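Fe-S binding reductase, putative from Thermus thermophilus is of unknown function but belongs to the GNAT acetyltransferase-like clan and so may transfer acyl groups. One contact in two of its structures: PDB 2D4O (chain A, 1.80 Å), residues G48-Q53 and T66-R71, and PDB 2D4P (chain B, 1.70 Å), residues G48-Q53 and T66-R71. Structure 2 is superposed on structure 1 by the backbone atoms of these residues (RMSD 0.15 Å); each is numbered along its deposited sequence.

Structure 1 (2D4O); sequences GFALAQ and TRMEGR. Engineered in segment 66-71: M68 (natural residue Ile).
Strands 45-56 and 61-70 form an antiparallel hairpin central to the GNAT-like sheet; F49 and E69 make a hydrogen-bonded pair (E69 N to F49 O 3.0 Å), and a classic beta bulge sets T66 and R67 opposite L51. On the face of A50, the engineered selenomethionine M68 has CG anti to the backbone N (chi1 -161°), and the turn at chi3 (-78°) swings CE over A50, 3.6 Å from its CB; L76 and L80 of helix 73-89 pack on it. On the other face, E69 CB makes a CH-pi contact over one face of the F49 ring, near its rim, and E69 CG comes 3.5 Å from F49 CZ. F49 CZ sits over the centre of the R67 guanidinium, whose NE holds E69 OE2 in plane at 2.8 Å, a salt bridge. R67 NH1 also hydrogen-bonds R21 O.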
# COMPACT_ATOMS: atom_id res chain seq x y z
N GLY A 48 0.52 5.11 -9.03
CA GLY A 48 0.05 4.31 -7.92
C GLY A 48 0.54 4.82 -6.57
O GLY A 48 1.39 5.73 -6.50
N PHE A 49 -0.05 4.29 -5.50
CA PHE A 49 0.47 4.53 -4.16
C PHE A 49 0.22 3.36 -3.23
O PHE A 49 -0.63 2.50 -3.51
CB PHE A 49 -0.05 5.85 -3.57
CG PHE A 49 -1.55 5.86 -3.29
CD1 PHE A 49 -2.07 5.29 -2.15
CD2 PHE A 49 -2.42 6.48 -4.17
CE1 PHE A 49 -3.46 5.34 -1.88
CE2 PHE A 49 -3.81 6.51 -3.92
CZ PHE A 49 -4.32 5.96 -2.78
N ALA A 50 1.02 3.30 -2.16
CA ALA A 50 0.83 2.33 -1.09
C ALA A 50 0.93 2.98 0.24
O ALA A 50 1.88 3.71 0.53
CB ALA A 50 1.76 1.15 -1.23
N LEU A 51 -0.10 2.75 1.05
CA LEU A 51 -0.14 3.24 2.42
C LEU A 51 0.04 2.04 3.34
O LEU A 51 -0.74 1.12 3.30
CB LEU A 51 -1.47 3.95 2.68
CG LEU A 51 -1.95 4.99 1.69
CD1 LEU A 51 -3.22 5.56 2.22
CD2 LEU A 51 -0.95 6.08 1.43
N ALA A 52 1.06 2.07 4.18
CA ALA A 52 1.38 0.94 5.02
C ALA A 52 2.09 1.42 6.29
O ALA A 52 2.69 2.48 6.32
CB ALA A 52 2.26 -0.05 4.26
N GLN A 53 2.04 0.57 7.31
CA GLN A 53 2.65 0.85 8.60
C GLN A 53 3.05 -0.46 9.28
O GLN A 53 2.52 -1.52 8.96
CB GLN A 53 1.66 1.60 9.48
CG GLN A 53 0.54 0.72 10.04
CD GLN A 53 -0.51 1.53 10.78
OE1 GLN A 53 -0.30 1.98 11.92
NE2 GLN A 53 -1.64 1.71 10.15
N THR A 66 -2.60 -0.76 4.39
CA THR A 66 -3.97 -0.25 4.41
C THR A 66 -4.63 -0.07 3.05
O THR A 66 -5.82 -0.40 2.86
CB THR A 66 -3.98 1.10 5.16
OG1 THR A 66 -3.84 0.82 6.53
CG2 THR A 66 -5.34 1.88 5.01
N ARG A 67 -3.86 0.49 2.12
CA ARG A 67 -4.36 0.78 0.82
C ARG A 67 -3.28 0.71 -0.26
O ARG A 67 -2.18 1.13 -0.06
CB ARG A 67 -5.02 2.15 0.82
CG ARG A 67 -5.86 2.32 -0.40
CD ARG A 67 -6.77 3.50 -0.31
NE ARG A 67 -7.44 3.75 -1.57
CZ ARG A 67 -8.11 4.86 -1.81
NH1 ARG A 67 -8.20 5.76 -0.85
NH2 ARG A 67 -8.69 5.05 -2.98
N MSE A 68 -3.60 0.08 -1.37
CA MSE A 68 -2.78 0.18 -2.58
C MSE A 68 -3.65 0.44 -3.79
O MSE A 68 -4.69 -0.20 -3.97
CB MSE A 68 -1.93 -1.07 -2.82
CG MSE A 68 -0.73 -0.78 -3.80
SE MSE A 68 0.25 -2.36 -4.04
CE MSE A 68 1.21 -2.24 -2.23
N GLU A 69 -3.23 1.41 -4.61
CA GLU A 69 -3.84 1.75 -5.88
C GLU A 69 -2.76 1.78 -6.94
O GLU A 69 -1.60 1.99 -6.64
CB GLU A 69 -4.51 3.12 -5.83
CG GLU A 69 -5.56 3.29 -4.74
CD GLU A 69 -6.79 2.43 -4.94
OE1 GLU A 69 -6.96 1.83 -6.02
OE2 GLU A 69 -7.60 2.35 -3.99
N GLY A 70 -3.15 1.57 -8.18
CA GLY A 70 -2.18 1.45 -9.26
C GLY A 70 -2.86 1.30 -10.60
O GLY A 70 -3.84 0.60 -10.70
N ARG A 71 -2.33 1.96 -11.63
CA ARG A 71 -2.96 1.96 -12.93
C ARG A 71 -2.40 0.87 -13.83
O ARG A 71 -2.84 0.72 -14.95
CB ARG A 71 -2.81 3.34 -13.57
CG ARG A 71 -3.54 4.42 -12.74
CD ARG A 71 -3.25 5.83 -13.20
NE ARG A 71 -3.60 6.01 -14.59
CZ ARG A 71 -3.23 7.07 -15.33
NH1 ARG A 71 -2.52 8.06 -14.78
NH2 ARG A 71 -3.58 7.14 -16.61
O HOH W 1 -1.45 0.47 7.35

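Structure 2 (2D4P); sequences GFALAQ and TRIEGR.
The two strands pair antiparallel, with F49 and E69 a hydrogen-bonded pair (E69 N to F49 O 2.9 Å), and a classic beta bulge sets T66 and R67 opposite L51. On the face of A50, the branched I68 sends CG1 anti to the backbone N (chi1 -171°) and CD1 onward, while CG2 takes the place between N and the carbonyl carbon; CG1 lies 4.2 Å from A50 CB, and L76 and L80 of helix 73-89 pack on the side chain. On the other face, E69 CB makes a CH-pi contact over one face of the F49 ring, near its rim, and E69 CG comes 3.6 Å from F49 CZ. F49 CZ sits over the centre of the R67 guanidinium, whose NE holds E69 OE2 in plane at 2.8 Å, a salt bridge. R67 NH1 also hydrogen-bonds R21 O.

What differs
The one exchanged position is 68, the engineered M68(A) against the natural I68(B). Both side chains are buried and leave the backbone along the same path: the CB atoms coincide within the error, CG of M68(A) and CG1 of I68(B) are 0.2 Å apart, and SE of M68(A) falls 0.3 Å from CD1 of I68(B) after superposition. The side chains part at two points, the tip and the branch at CB. CE of M68(A), 3.6 Å from CB of A50(A), has no counterpart in I68(B); the selenomethionine has one atom more beyond the shared path, turned over the methyl of A50(A). CG2 of I68(B) has no counterpart in M68(A); the exchange trades bulk beside the backbone for length at the tip. CB stays against the strand opposite, 3.9 Å from F49(A) O in M68(A) and 4.0 Å from F49(B) O in I68(B). The compared CA atoms and the side chains of F49(A), L51(A), R67(A) and E69(A) keep their places, as does the salt bridge from R67(A) NE to E69(A) OE2.

Structure 2 (2D4P)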
# COMPACT_ATOMS: atom_id res chain seq x y z
N GLY B 48 0.55 5.19 -9.00
CA GLY B 48 0.03 4.40 -7.91
C GLY B 48 0.56 4.88 -6.58
O GLY B 48 1.47 5.72 -6.52
N PHE B 49 0.01 4.32 -5.52
CA PHE B 49 0.57 4.56 -4.19
C PHE B 49 0.23 3.41 -3.27
O PHE B 49 -0.72 2.67 -3.50
CB PHE B 49 0.07 5.91 -3.62
CG PHE B 49 -1.42 5.95 -3.29
CD1 PHE B 49 -1.91 5.46 -2.09
CD2 PHE B 49 -2.31 6.56 -4.16
CE1 PHE B 49 -3.25 5.50 -1.80
CE2 PHE B 49 -3.66 6.61 -3.87
CZ PHE B 49 -4.12 6.09 -2.69
N ALA B 50 1.02 3.27 -2.21
CA ALA B 50 0.78 2.28 -1.17
C ALA B 50 0.87 2.98 0.18
O ALA B 50 1.84 3.66 0.45
CB ALA B 50 1.78 1.15 -1.24
N LEU B 51 -0.18 2.82 0.99
CA LEU B 51 -0.20 3.30 2.37
C LEU B 51 -0.02 2.09 3.25
O LEU B 51 -0.84 1.20 3.22
CB LEU B 51 -1.54 3.96 2.70
CG LEU B 51 -1.95 5.05 1.73
CD1 LEU B 51 -3.22 5.68 2.27
CD2 LEU B 51 -0.86 6.10 1.48
N ALA B 52 1.09 2.05 3.96
CA ALA B 52 1.46 0.90 4.78
C ALA B 52 2.08 1.35 6.10
O ALA B 52 2.62 2.45 6.22
CB ALA B 52 2.40 -0.03 4.04
N GLN B 53 1.99 0.49 7.11
CA GLN B 53 2.44 0.83 8.46
C GLN B 53 2.78 -0.40 9.25
O GLN B 53 2.26 -1.50 9.00
CB GLN B 53 1.35 1.64 9.21
CG GLN B 53 0.09 0.82 9.50
CD GLN B 53 -1.00 1.69 10.12
OE1 GLN B 53 -0.82 2.20 11.23
NE2 GLN B 53 -2.09 1.90 9.38
N THR B 66 -2.46 -0.92 4.21
CA THR B 66 -3.77 -0.42 4.45
C THR B 66 -4.50 -0.13 3.17
O THR B 66 -5.72 -0.33 3.05
CB THR B 66 -3.58 0.89 5.34
OG1 THR B 66 -2.83 0.51 6.52
CG2 THR B 66 -4.85 1.35 5.80
N ARG B 67 -3.75 0.39 2.19
CA ARG B 67 -4.30 0.73 0.91
C ARG B 67 -3.25 0.67 -0.18
O ARG B 67 -2.14 1.17 0.01
CB ARG B 67 -4.88 2.15 0.94
CG ARG B 67 -5.63 2.46 -0.32
CD ARG B 67 -6.47 3.68 -0.19
NE ARG B 67 -7.21 3.93 -1.43
CZ ARG B 67 -7.86 5.05 -1.64
NH1 ARG B 67 -7.85 6.00 -0.71
NH2 ARG B 67 -8.50 5.23 -2.80
N ILE B 68 -3.64 0.13 -1.33
CA ILE B 68 -2.77 0.19 -2.50
C ILE B 68 -3.64 0.50 -3.71
O ILE B 68 -4.74 -0.04 -3.86
CB ILE B 68 -1.92 -1.10 -2.65
CG1 ILE B 68 -0.87 -0.89 -3.76
CG2 ILE B 68 -2.76 -2.34 -2.95
CD1 ILE B 68 0.13 -2.07 -3.89
N GLU B 69 -3.15 1.42 -4.53
CA GLU B 69 -3.79 1.80 -5.76
C GLU B 69 -2.74 1.80 -6.85
O GLU B 69 -1.58 2.15 -6.60
CB GLU B 69 -4.44 3.19 -5.64
CG GLU B 69 -5.47 3.32 -4.52
CD GLU B 69 -6.71 2.44 -4.69
OE1 GLU B 69 -6.97 1.93 -5.79
OE2 GLU B 69 -7.44 2.28 -3.69
N GLY B 70 -3.14 1.43 -8.06
CA GLY B 70 -2.22 1.42 -9.17
C GLY B 70 -2.87 1.24 -10.53
O GLY B 70 -3.85 0.52 -10.67
N ARG B 71 -2.28 1.89 -11.53
CA ARG B 71 -2.83 1.95 -12.87
C ARG B 71 -2.39 0.80 -13.77
O ARG B 71 -2.89 0.66 -14.91
CB ARG B 71 -2.42 3.27 -13.49
CG ARG B 71 -3.23 4.43 -12.98
CD ARG B 71 -3.46 5.48 -14.05
NE ARG B 71 -3.07 6.80 -13.57
CZ ARG B 71 -2.81 7.84 -14.34
NH1 ARG B 71 -2.91 7.75 -15.67
NH2 ARG B 71 -2.46 8.99 -13.76